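Side-chain contacts in trans-4-hydroxy-L-proline dehydratase (Clostridioides difficile 70-100-2010, PDB 6VXC), which catalyses the radical-based dehydration of trans-4-hydroxy-L-proline to (S)-1-pyrroline-5-carboxylate, a step in the anaerobic breakdown of hydroxyproline: residues G469-I473 and P474-E478; T583-K586 and Y587-D591; L604-F608 and E609-A613; G626-D630 and Y631-I635. All coordinates share one frame; numbering follows the deposited sequence.

Interaction 1: G469-I473 and P474-E478; sequences GYMNI and PKILE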
loop_
_atom_site.group_PDB
_atom_site.type_symbol
_atom_site.label_atom_id
_atom_site.label_comp_id
_atom_site.label_asym_id
_atom_site.label_seq_id
_atom_site.Cartn_x
_atom_site.Cartn_y
_atom_site.Cartn_z
ATOM N N GLY A 469 1.732 7.321 8.330
ATOM C CA GLY A 469 0.451 7.136 8.982
ATOM C C GLY A 469 -0.584 8.119 8.463
ATOM O O GLY A 469 -0.265 9.156 7.893
ATOM N N TYR A 470 -1.860 7.782 8.696
ATOM C CA TYR A 470 -2.999 8.617 8.303
ATOM C C TYR A 470 -3.226 9.738 9.324
ATOM O O TYR A 470 -2.942 9.585 10.510
ATOM C CB TYR A 470 -4.276 7.769 8.185
ATOM C CG TYR A 470 -4.116 6.619 7.228
ATOM C CD1 TYR A 470 -4.239 6.806 5.859
ATOM C CD2 TYR A 470 -3.790 5.361 7.694
ATOM C CE1 TYR A 470 -4.055 5.741 4.973
ATOM C CE2 TYR A 470 -3.597 4.295 6.829
ATOM C CZ TYR A 470 -3.734 4.486 5.466
ATOM O OH TYR A 470 -3.542 3.427 4.609
ATOM N N MET A 471 -3.746 10.867 8.842
ATOM C CA MET A 471 -4.025 12.041 9.661
ATOM C C MET A 471 -5.518 12.333 9.586
ATOM O O MET A 471 -6.061 12.517 8.493
ATOM C CB MET A 471 -3.214 13.247 9.177
ATOM C CG MET A 471 -3.341 14.505 10.048
ATOM S SD MET A 471 -2.743 14.297 11.722
ATOM C CE MET A 471 -1.050 13.773 11.449
ATOM N N ASN A 472 -6.165 12.421 10.748
ATOM C CA ASN A 472 -7.621 12.534 10.860
ATOM C C ASN A 472 -7.994 14.016 10.745
ATOM O O ASN A 472 -8.205 14.715 11.731
ATOM C CB ASN A 472 -8.080 11.914 12.189
ATOM C CG ASN A 472 -9.600 11.711 12.276
ATOM O OD1 ASN A 472 -10.374 12.307 11.512
ATOM N ND2 ASN A 472 -10.032 10.893 13.245
ATOM N N ILE A 473 -8.043 14.520 9.504
ATOM C CA ILE A 473 -8.286 15.952 9.308
ATOM C C ILE A 473 -9.635 16.372 9.873
ATOM O O ILE A 473 -9.712 17.428 10.513
ATOM C CB ILE A 473 -8.101 16.329 7.833
ATOM C CG1 ILE A 473 -6.709 15.909 7.376
ATOM C CG2 ILE A 473 -8.288 17.813 7.642
ATOM C CD1 ILE A 473 -6.505 16.075 5.907
ATOM N N PRO A 474 -10.726 15.632 9.666
ATOM C CA PRO A 474 -12.008 16.036 10.269
ATOM C C PRO A 474 -11.955 16.143 11.790
ATOM O O PRO A 474 -12.566 17.048 12.364
ATOM C CB PRO A 474 -12.970 14.928 9.804
ATOM C CG PRO A 474 -12.352 14.400 8.515
ATOM C CD PRO A 474 -10.865 14.460 8.780
ATOM N N LYS A 475 -11.257 15.233 12.465
ATOM C CA LYS A 475 -11.181 15.341 13.919
ATOM C C LYS A 475 -10.324 16.528 14.357
ATOM O O LYS A 475 -10.515 17.040 15.459
ATOM C CB LYS A 475 -10.658 14.050 14.525
ATOM C CG LYS A 475 -10.877 13.946 16.044
ATOM C CD LYS A 475 -10.645 12.523 16.534
ATOM C CE LYS A 475 -10.814 12.381 18.050
ATOM N NZ LYS A 475 -12.249 12.359 18.448
ATOM N N ILE A 476 -9.416 17.002 13.510
ATOM C CA ILE A 476 -8.724 18.244 13.827
ATOM C C ILE A 476 -9.710 19.407 13.855
ATOM O O ILE A 476 -9.610 20.295 14.709
ATOM C CB ILE A 476 -7.565 18.475 12.843
ATOM C CG1 ILE A 476 -6.489 17.397 13.078
ATOM C CG2 ILE A 476 -7.000 19.902 12.972
ATOM C CD1 ILE A 476 -5.331 17.449 12.094
ATOM N N LEU A 477 -10.693 19.419 12.943
ATOM C CA LEU A 477 -11.748 20.424 13.058
ATOM C C LEU A 477 -12.550 20.212 14.339
ATOM O O LEU A 477 -12.890 21.176 15.031
ATOM C CB LEU A 477 -12.674 20.403 11.831
ATOM C CG LEU A 477 -13.856 21.400 11.861
ATOM C CD1 LEU A 477 -13.384 22.852 11.910
ATOM C CD2 LEU A 477 -14.776 21.210 10.669
ATOM N N GLU A 478 -12.827 18.954 14.688
ATOM C CA GLU A 478 -13.559 18.696 15.922
ATOM C C GLU A 478 -12.829 19.281 17.124
ATOM O O GLU A 478 -13.434 19.990 17.936
ATOM C CB GLU A 478 -13.779 17.191 16.103
ATOM C CG GLU A 478 -14.615 16.808 17.330
ATOM C CD GLU A 478 -14.932 15.312 17.383
ATOM O OE1 GLU A 478 -14.007 14.504 17.580
ATOM O OE2 GLU A 478 -16.113 14.946 17.212
#

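Interaction 2: T583-K586 and Y587-D591; sequences TAIK and YNVFD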
loop_
_atom_site.group_PDB
_atom_site.type_symbol
_atom_site.label_atom_id
_atom_site.label_comp_id
_atom_site.label_asym_id
_atom_site.label_seq_id
_atom_site.Cartn_x
_atom_site.Cartn_y
_atom_site.Cartn_z
ATOM N N THR A 583 -17.645 24.238 4.993
ATOM C CA THR A 583 -18.607 24.884 4.109
ATOM C C THR A 583 -19.935 25.099 4.821
ATOM O O THR A 583 -20.538 26.170 4.715
ATOM C CB THR A 583 -18.810 24.062 2.824
ATOM O OG1 THR A 583 -17.590 23.971 2.085
ATOM C CG2 THR A 583 -19.866 24.723 1.929
ATOM N N ALA A 584 -20.397 24.098 5.572
ATOM C CA ALA A 584 -21.653 24.256 6.301
ATOM C C ALA A 584 -21.578 25.405 7.304
ATOM O O ALA A 584 -22.548 26.149 7.490
ATOM C CB ALA A 584 -22.014 22.948 7.009
ATOM N N ILE A 585 -20.445 25.543 7.977
ATOM C CA ILE A 585 -20.295 26.607 8.961
ATOM C C ILE A 585 -20.264 27.972 8.282
ATOM O O ILE A 585 -20.976 28.898 8.685
ATOM C CB ILE A 585 -19.044 26.366 9.824
ATOM C CG1 ILE A 585 -19.234 25.117 10.704
ATOM C CG2 ILE A 585 -18.725 27.619 10.633
ATOM C CD1 ILE A 585 -17.970 24.714 11.493
ATOM N N LYS A 586 -19.456 28.113 7.229
ATOM C CA LYS A 586 -19.375 29.394 6.541
ATOM C C LYS A 586 -20.737 29.817 6.001
ATOM O O LYS A 586 -21.165 30.961 6.189
ATOM C CB LYS A 586 -18.367 29.305 5.403
ATOM C CG LYS A 586 -18.200 30.590 4.625
ATOM C CD LYS A 586 -17.217 30.345 3.500
ATOM C CE LYS A 586 -16.774 31.616 2.862
ATOM N NZ LYS A 586 -15.736 31.304 1.837
ATOM N N TYR A 587 -21.445 28.885 5.357
ATOM C CA TYR A 587 -22.712 29.207 4.710
ATOM C C TYR A 587 -23.789 29.541 5.733
ATOM O O TYR A 587 -24.468 30.567 5.616
ATOM C CB TYR A 587 -23.146 28.028 3.823
ATOM C CG TYR A 587 -24.371 28.268 2.960
ATOM C CD1 TYR A 587 -24.260 28.914 1.740
ATOM C CD2 TYR A 587 -25.626 27.816 3.348
ATOM C CE1 TYR A 587 -25.367 29.127 0.929
ATOM C CE2 TYR A 587 -26.759 28.032 2.537
ATOM C CZ TYR A 587 -26.613 28.686 1.326
ATOM O OH TYR A 587 -27.695 28.913 0.509
ATOM N N ASN A 588 -23.940 28.697 6.754
ATOM C CA ASN A 588 -25.057 28.822 7.680
ATOM C C ASN A 588 -24.777 29.768 8.845
ATOM O O ASN A 588 -25.668 30.530 9.233
ATOM C CB ASN A 588 -25.446 27.446 8.218
ATOM C CG ASN A 588 -26.075 26.569 7.154
ATOM O OD1 ASN A 588 -27.228 26.781 6.768
ATOM N ND2 ASN A 588 -25.318 25.579 6.670
ATOM N N VAL A 589 -23.563 29.769 9.392
ATOM C CA VAL A 589 -23.265 30.605 10.556
ATOM C C VAL A 589 -22.863 32.017 10.143
ATOM O O VAL A 589 -23.386 32.998 10.674
ATOM C CB VAL A 589 -22.171 29.959 11.432
ATOM C CG1 VAL A 589 -21.826 30.893 12.588
ATOM C CG2 VAL A 589 -22.612 28.602 11.945
ATOM N N PHE A 590 -21.953 32.161 9.184
ATOM C CA PHE A 590 -21.377 33.470 8.903
ATOM C C PHE A 590 -21.979 34.179 7.699
ATOM O O PHE A 590 -22.080 35.409 7.726
ATOM C CB PHE A 590 -19.860 33.348 8.729
ATOM C CG PHE A 590 -19.150 32.967 9.989
ATOM C CD1 PHE A 590 -18.917 33.913 10.981
ATOM C CD2 PHE A 590 -18.748 31.663 10.208
ATOM C CE1 PHE A 590 -18.273 33.565 12.152
ATOM C CE2 PHE A 590 -18.101 31.296 11.373
ATOM C CZ PHE A 590 -17.868 32.250 12.356
ATOM N N ASP A 591 -22.390 33.464 6.648
ATOM C CA ASP A 591 -22.916 34.130 5.445
ATOM C C ASP A 591 -24.425 34.341 5.557
ATOM O O ASP A 591 -24.888 35.480 5.647
ATOM C CB ASP A 591 -22.559 33.357 4.168
ATOM C CG ASP A 591 -21.132 33.634 3.672
ATOM O OD1 ASP A 591 -20.415 34.471 4.283
ATOM O OD2 ASP A 591 -20.726 33.025 2.649
#

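Interaction 3: L604-F608 and E609-A613; sequences LDANF and EGYEA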
loop_
_atom_site.group_PDB
_atom_site.type_symbol
_atom_site.label_atom_id
_atom_site.label_comp_id
_atom_site.label_asym_id
_atom_site.label_seq_id
_atom_site.Cartn_x
_atom_site.Cartn_y
_atom_site.Cartn_z
ATOM N N LEU A 604 -24.377 19.420 17.521
ATOM C CA LEU A 604 -23.374 18.368 17.394
ATOM C C LEU A 604 -23.316 17.516 18.658
ATOM O O LEU A 604 -23.297 16.281 18.591
ATOM C CB LEU A 604 -22.004 18.983 17.078
ATOM C CG LEU A 604 -21.894 19.806 15.786
ATOM C CD1 LEU A 604 -20.489 20.365 15.589
ATOM C CD2 LEU A 604 -22.344 19.003 14.558
ATOM N N ASP A 605 -23.306 18.165 19.830
ATOM C CA ASP A 605 -23.226 17.420 21.080
ATOM C C ASP A 605 -24.418 16.489 21.262
ATOM O O ASP A 605 -24.276 15.404 21.827
ATOM C CB ASP A 605 -23.117 18.387 22.255
ATOM C CG ASP A 605 -22.846 17.678 23.565
ATOM O OD1 ASP A 605 -21.736 17.129 23.730
ATOM O OD2 ASP A 605 -23.748 17.665 24.423
ATOM N N ALA A 606 -25.580 16.869 20.752
ATOM C CA ALA A 606 -26.777 16.052 20.846
ATOM C C ALA A 606 -26.913 15.076 19.681
ATOM O O ALA A 606 -27.970 14.451 19.524
ATOM C CB ALA A 606 -28.012 16.952 20.921
ATOM N N ASN A 607 -25.880 14.942 18.849
ATOM C CA ASN A 607 -25.973 14.112 17.651
ATOM C C ASN A 607 -27.203 14.498 16.831
ATOM O O ASN A 607 -27.862 13.646 16.237
ATOM C CB ASN A 607 -25.986 12.616 18.003
ATOM C CG ASN A 607 -25.484 11.739 16.852
ATOM O OD1 ASN A 607 -24.726 12.204 15.987
ATOM N ND2 ASN A 607 -25.900 10.476 16.836
ATOM N N PHE A 608 -27.525 15.792 16.827
ATOM C CA PHE A 608 -28.649 16.413 16.133
ATOM C C PHE A 608 -30.002 16.022 16.711
ATOM O O PHE A 608 -31.035 16.434 16.179
ATOM C CB PHE A 608 -28.616 16.118 14.632
ATOM C CG PHE A 608 -27.457 16.777 13.927
ATOM C CD1 PHE A 608 -27.512 18.117 13.582
ATOM C CD2 PHE A 608 -26.310 16.064 13.632
ATOM C CE1 PHE A 608 -26.467 18.720 12.946
ATOM C CE2 PHE A 608 -25.248 16.668 12.985
ATOM C CZ PHE A 608 -25.329 17.998 12.640
ATOM N N GLU A 609 -30.026 15.250 17.788
ATOM C CA GLU A 609 -31.255 14.928 18.486
ATOM C C GLU A 609 -31.873 16.199 19.042
ATOM O O GLU A 609 -31.233 16.927 19.802
ATOM C CB GLU A 609 -30.929 13.942 19.597
ATOM C CG GLU A 609 -31.881 12.807 19.731
ATOM C CD GLU A 609 -31.306 11.698 20.590
ATOM O OE1 GLU A 609 -31.430 11.766 21.831
ATOM O OE2 GLU A 609 -30.702 10.767 20.007
ATOM N N GLY A 610 -33.105 16.486 18.635
ATOM C CA GLY A 610 -33.716 17.732 18.999
ATOM C C GLY A 610 -33.287 18.893 18.139
ATOM O O GLY A 610 -33.718 20.021 18.392
ATOM N N TYR A 611 -32.431 18.668 17.148
ATOM C CA TYR A 611 -32.044 19.731 16.238
ATOM C C TYR A 611 -32.235 19.287 14.792
ATOM O O TYR A 611 -31.392 19.533 13.927
ATOM C CB TYR A 611 -30.616 20.196 16.505
ATOM C CG TYR A 611 -30.432 20.826 17.875
ATOM C CD1 TYR A 611 -30.300 20.038 19.011
ATOM C CD2 TYR A 611 -30.476 22.206 18.043
ATOM C CE1 TYR A 611 -30.147 20.605 20.268
ATOM C CE2 TYR A 611 -30.336 22.786 19.300
ATOM C CZ TYR A 611 -30.166 21.979 20.404
ATOM O OH TYR A 611 -30.037 22.555 21.641
ATOM N N GLU A 612 -33.374 18.647 14.505
ATOM C CA GLU A 612 -33.598 18.114 13.165
ATOM C C GLU A 612 -33.595 19.206 12.108
ATOM O O GLU A 612 -33.156 18.969 10.980
ATOM C CB GLU A 612 -34.902 17.322 13.112
ATOM C CG GLU A 612 -34.749 15.895 13.637
ATOM C CD GLU A 612 -34.120 14.939 12.618
ATOM O OE1 GLU A 612 -34.466 15.016 11.411
ATOM O OE2 GLU A 612 -33.273 14.109 13.033
ATOM N N ALA A 613 -34.094 20.402 12.439
ATOM C CA ALA A 613 -34.090 21.482 11.455
ATOM C C ALA A 613 -32.664 21.877 11.066
ATOM O O ALA A 613 -32.388 22.127 9.889
ATOM C CB ALA A 613 -34.865 22.692 11.977
HETATM O O HOH W 1 -28.172 9.931 18.900
#

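Interaction 4: G626-D630 and Y631-I635; sequences GNDDD and YADEI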
loop_
_atom_site.group_PDB
_atom_site.type_symbol
_atom_site.label_atom_id
_atom_site.label_comp_id
_atom_site.label_asym_id
_atom_site.label_seq_id
_atom_site.Cartn_x
_atom_site.Cartn_y
_atom_site.Cartn_z
ATOM N N GLY A 626 -17.930 18.262 -4.650
ATOM C CA GLY A 626 -18.245 17.250 -5.645
ATOM C C GLY A 626 -19.380 17.603 -6.588
ATOM O O GLY A 626 -19.871 16.732 -7.312
ATOM N N ASN A 627 -19.784 18.865 -6.639
ATOM C CA ASN A 627 -20.843 19.295 -7.537
ATOM C C ASN A 627 -20.363 20.365 -8.499
ATOM O O ASN A 627 -21.180 21.030 -9.141
ATOM C CB ASN A 627 -22.044 19.789 -6.729
ATOM C CG ASN A 627 -22.651 18.692 -5.907
ATOM O OD1 ASN A 627 -23.398 17.868 -6.429
ATOM N ND2 ASN A 627 -22.320 18.650 -4.633
ATOM N N ASP A 628 -19.050 20.514 -8.641
ATOM C CA ASP A 628 -18.482 21.612 -9.410
ATOM C C ASP A 628 -19.020 22.950 -8.905
ATOM O O ASP A 628 -19.244 23.884 -9.672
ATOM C CB ASP A 628 -18.744 21.449 -10.911
ATOM C CG ASP A 628 -17.882 22.371 -11.742
ATOM O OD1 ASP A 628 -16.813 22.812 -11.246
ATOM O OD2 ASP A 628 -18.298 22.688 -12.866
ATOM N N ASP A 629 -19.241 23.031 -7.590
ATOM C CA ASP A 629 -19.761 24.226 -6.928
ATOM C C ASP A 629 -18.607 24.927 -6.211
ATOM O O ASP A 629 -18.119 24.434 -5.190
ATOM C CB ASP A 629 -20.873 23.842 -5.952
ATOM C CG ASP A 629 -21.526 25.040 -5.286
ATOM O OD1 ASP A 629 -20.966 26.154 -5.320
ATOM O OD2 ASP A 629 -22.617 24.845 -4.715
ATOM N N ASP A 630 -18.193 26.090 -6.735
ATOM C CA ASP A 630 -17.010 26.782 -6.222
ATOM C C ASP A 630 -17.176 27.272 -4.784
ATOM O O ASP A 630 -16.174 27.452 -4.093
ATOM C CB ASP A 630 -16.645 27.948 -7.149
ATOM C CG ASP A 630 -15.889 27.490 -8.390
ATOM O OD1 ASP A 630 -15.183 26.452 -8.329
ATOM O OD2 ASP A 630 -16.044 28.141 -9.437
ATOM N N TYR A 631 -18.402 27.462 -4.301
ATOM C CA TYR A 631 -18.566 27.829 -2.895
ATOM C C TYR A 631 -17.972 26.755 -1.993
ATOM O O TYR A 631 -17.242 27.052 -1.040
ATOM C CB TYR A 631 -20.038 28.043 -2.556
ATOM C CG TYR A 631 -20.240 28.716 -1.222
ATOM C CD1 TYR A 631 -20.201 27.992 -0.044
ATOM C CD2 TYR A 631 -20.463 30.087 -1.147
ATOM C CE1 TYR A 631 -20.378 28.604 1.175
ATOM C CE2 TYR A 631 -20.650 30.714 0.076
ATOM C CZ TYR A 631 -20.599 29.960 1.234
ATOM O OH TYR A 631 -20.780 30.543 2.459
ATOM N N ALA A 632 -18.262 25.486 -2.295
ATOM C CA ALA A 632 -17.670 24.398 -1.528
ATOM C C ALA A 632 -16.249 24.084 -2.003
ATOM O O ALA A 632 -15.354 23.838 -1.188
ATOM C CB ALA A 632 -18.545 23.148 -1.638
ATOM N N ASP A 633 -16.018 24.116 -3.317
ATOM C CA ASP A 633 -14.740 23.651 -3.839
ATOM C C ASP A 633 -13.593 24.593 -3.496
ATOM O O ASP A 633 -12.452 24.140 -3.355
ATOM C CB ASP A 633 -14.821 23.462 -5.353
ATOM C CG ASP A 633 -15.754 22.324 -5.753
ATOM O OD1 ASP A 633 -16.226 21.588 -4.861
ATOM O OD2 ASP A 633 -15.976 22.157 -6.970
ATOM N N GLU A 634 -13.861 25.893 -3.370
ATOM C CA GLU A 634 -12.811 26.810 -2.942
ATOM C C GLU A 634 -12.388 26.530 -1.510
ATOM O O GLU A 634 -11.234 26.773 -1.139
ATOM C CB GLU A 634 -13.285 28.260 -3.057
ATOM C CG GLU A 634 -13.333 28.779 -4.463
ATOM C CD GLU A 634 -13.883 30.190 -4.545
ATOM O OE1 GLU A 634 -14.253 30.761 -3.488
ATOM O OE2 GLU A 634 -13.951 30.721 -5.673
ATOM N N ILE A 635 -13.326 26.075 -0.682
ATOM C CA ILE A 635 -12.987 25.688 0.680
ATOM C C ILE A 635 -12.159 24.416 0.667
ATOM O O ILE A 635 -11.182 24.289 1.417
ATOM C CB ILE A 635 -14.271 25.553 1.517
ATOM C CG1 ILE A 635 -14.929 26.932 1.648
ATOM C CG2 ILE A 635 -13.968 24.974 2.892
ATOM C CD1 ILE A 635 -16.143 26.940 2.532
HETATM O O HOH W 2 -19.027 21.080 -5.454
#

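Interaction 1: G469-I473 and P474-E478
Asn472 and Lys475 meet where strand 463-472 of the three-stranded parallel sheet gives way directly to helix 473-481, and Asn472 is the N-cap of that helix. Its CG stands anti to the backbone N (chi1 -168°), which turns the amide back over the first turn: Asn472 OD1 accepts from Lys475 N at 3.2 Å. The donor approaches from well above the plane of the amide carbonyl, 64° out of it, so the bond does not use a lone pair. The main chain adds a second link, Ile476 N to Asn472 O at 3.1 Å, which meets its oxygen in the carbonyl plane. Packing is tight around this cap. Asn472 CG lies 3.4 Å from Lys475 CB, and the amide and the lysine chain pass each other at a slant, with Asn472 ND2 3.7 Å from Lys475 CD. That amide nitrogen also donates to the carbonyl oxygens of Gly167 and Phe671, which fixes the rotation of the group. The looser part is apolar: Met471 SD reaches Ile476 CD1 at 4.1 Å, the two chains crossing at about a right angle, while residues of helix 506-538 pack against both. Neither part faces solvent, since every touching residue is buried. Farther along, Lys475 NZ forms a salt bridge with Glu478 OE1 at 2.9 Å and a second with Asp486, and also donates to the Ile674 carbonyl. The chemistry implies a strand-to-helix junction whose buried polar groups are matched inside the protein, with two carboxylates probably stabilising the charged form of the lysine.

Interaction 2: T583-K586 and Y587-D591
The last turn of helix 575-591 widens into a pi-type turn, and the contact between 583-586 and 587-591 records the change in hydrogen bonding. Up to Val589 the pattern is alpha-helical: Tyr587 N donates to Thr583 O, and Val589 N to Ile585 O at 2.8 Å. The step then lengthens to five residues, Asp591 N meeting Lys586 O at 2.8 Å, nearly head-on to the carbonyl (C=O...N angle 174°). Between these two, Phe590 N has only weak bonds, to Ile585 O and Lys586 O, as expected where one pattern passes into the other. Ala584 O takes two donors from the same residue. Asn588 N comes in tilted from the carbonyl plane, whereas Asn588 ND2, at 2.9 Å, lies in that plane on a lone pair, with the oxygen also close to the plane of the Asn588 amide. A chi1 of -69°, with CG beside the residue's own N, folds the amide back along the helix for this bond; ND2 donates to Thr622 OG1 as well, so two acceptors hold that end of the amide. On another flank Ile585 and Phe590 lie side by side and point the same way, Ile585 CG2 sitting at the ring edge, near its plane, 3.8 Å from Phe590 CE2. The extended Lys586 chain crosses Asp591 without ion pairing: its ammonium makes cation-pi contacts with Tyr506 and Tyr631, and Asp591 OD2 probably hydrogen-bonds to Tyr631 OH. The side chains of Lys586 and Asp591 come closest at Lys586 CG and Asp591 OD2, 4.0 Å apart.

Interaction 3: L604-F608 and E609-A613
Positive phi angles at Asn607 (52°) and Phe608 (68°) turn the chain back between Ala606 and Glu609, forming a type I' beta turn just after helix 597-605. Asn607 is the C-prime residue of the Schellman motif that ends this helix, its N bonded to Leu604 O while Phe608 N reaches back to Ala603 O. The turn closes with Glu609 N donating to Ala606 O at 2.8 Å. A type II turn from Phe608 to Tyr611 overlaps it, closed by Tyr611 N to Phe608 O, also 2.8 Å; Gly610 sits within it at a phi of 81°. Tyr611 is then the N-cap of helix 612-620, so two overlapping turns make up the link between the helices. Phe608, the buried residue here, packs its ring on Ala603 and Leu683, with Tyr611 O at the ring edge near its plane, 4.1 Å from Phe608 CD1. Ala606 CB packs obliquely to the Tyr611 ring, 4.3 Å from Tyr611 CE1, and is closer, at 3.4 Å, to Glu609 O. The two ends of the Asn607 amide have different partners: OD1 accepts from Cys684 N, and ND2 donates to a water. That water lies 3.1 Å from Asn607 ND2 and donates in turn to Glu609 OE2 at 2.9 Å.

Interaction 4: G626-D630 and Y631-I635
Asp629 O is gripped by two amides of the first helical turn, Asp633 N at 2.8 Å, in the carbonyl plane, and Ala632 N in a weak bond at 3.1 Å. The same residue caps with its side chain: Asp629 OD1 accepts from Tyr631 N at 3.1 Å, the donor standing 37° out of the carboxylate plane. With CG anti to the backbone N (chi1 -176°), the carboxylate runs beside Tyr631, pointing the same way, its plane 60° from that of the ring. Asp633 leans back over the loop, where a water accepts from the amides Asn627 N and Asp629 N and probably donates to Asp633 OD1 at 2.9 Å. Three carboxylates, of Asp628, Asp630 and Asp633, gather round Lys712, with Asp628 OD1 4.4 Å from Asp633 OD2 and Asp630 OD1 4.6 Å from Asp633 OD2. Lys712 makes salt bridges to all three, which probably offsets their like charges, and Ser709 OG bonds to Asp633 OD2. Carboxylates gathered at the amino end of helix 630-647 should also interact favourably with its dipole. The whole is a helix N-terminus with an aspartate N-cap.

All four are local contacts at helix ends on one side of the chain's centre. Interaction 1 is core throughout, interactions 2 and 4 are partly buried, and interaction 3 lies at the surface. Helix N-termini are capped by an asparagine amide in interaction 1 and by an aspartate in interaction 4; interaction 2 marks a C-terminal end, and interaction 3 joins one, closed by a Schellman motif, to the start of the next helix. Ile473, Pro474 and Leu477 of interaction 1 pack on helix 575-591, which carries interaction 2. Interactions 2 and 4 touch where Tyr631 and Ile635 pack on Thr583-Tyr587. Polar groups pair with protein in interaction 1, whereas ordered water joins in interactions 3 and 4.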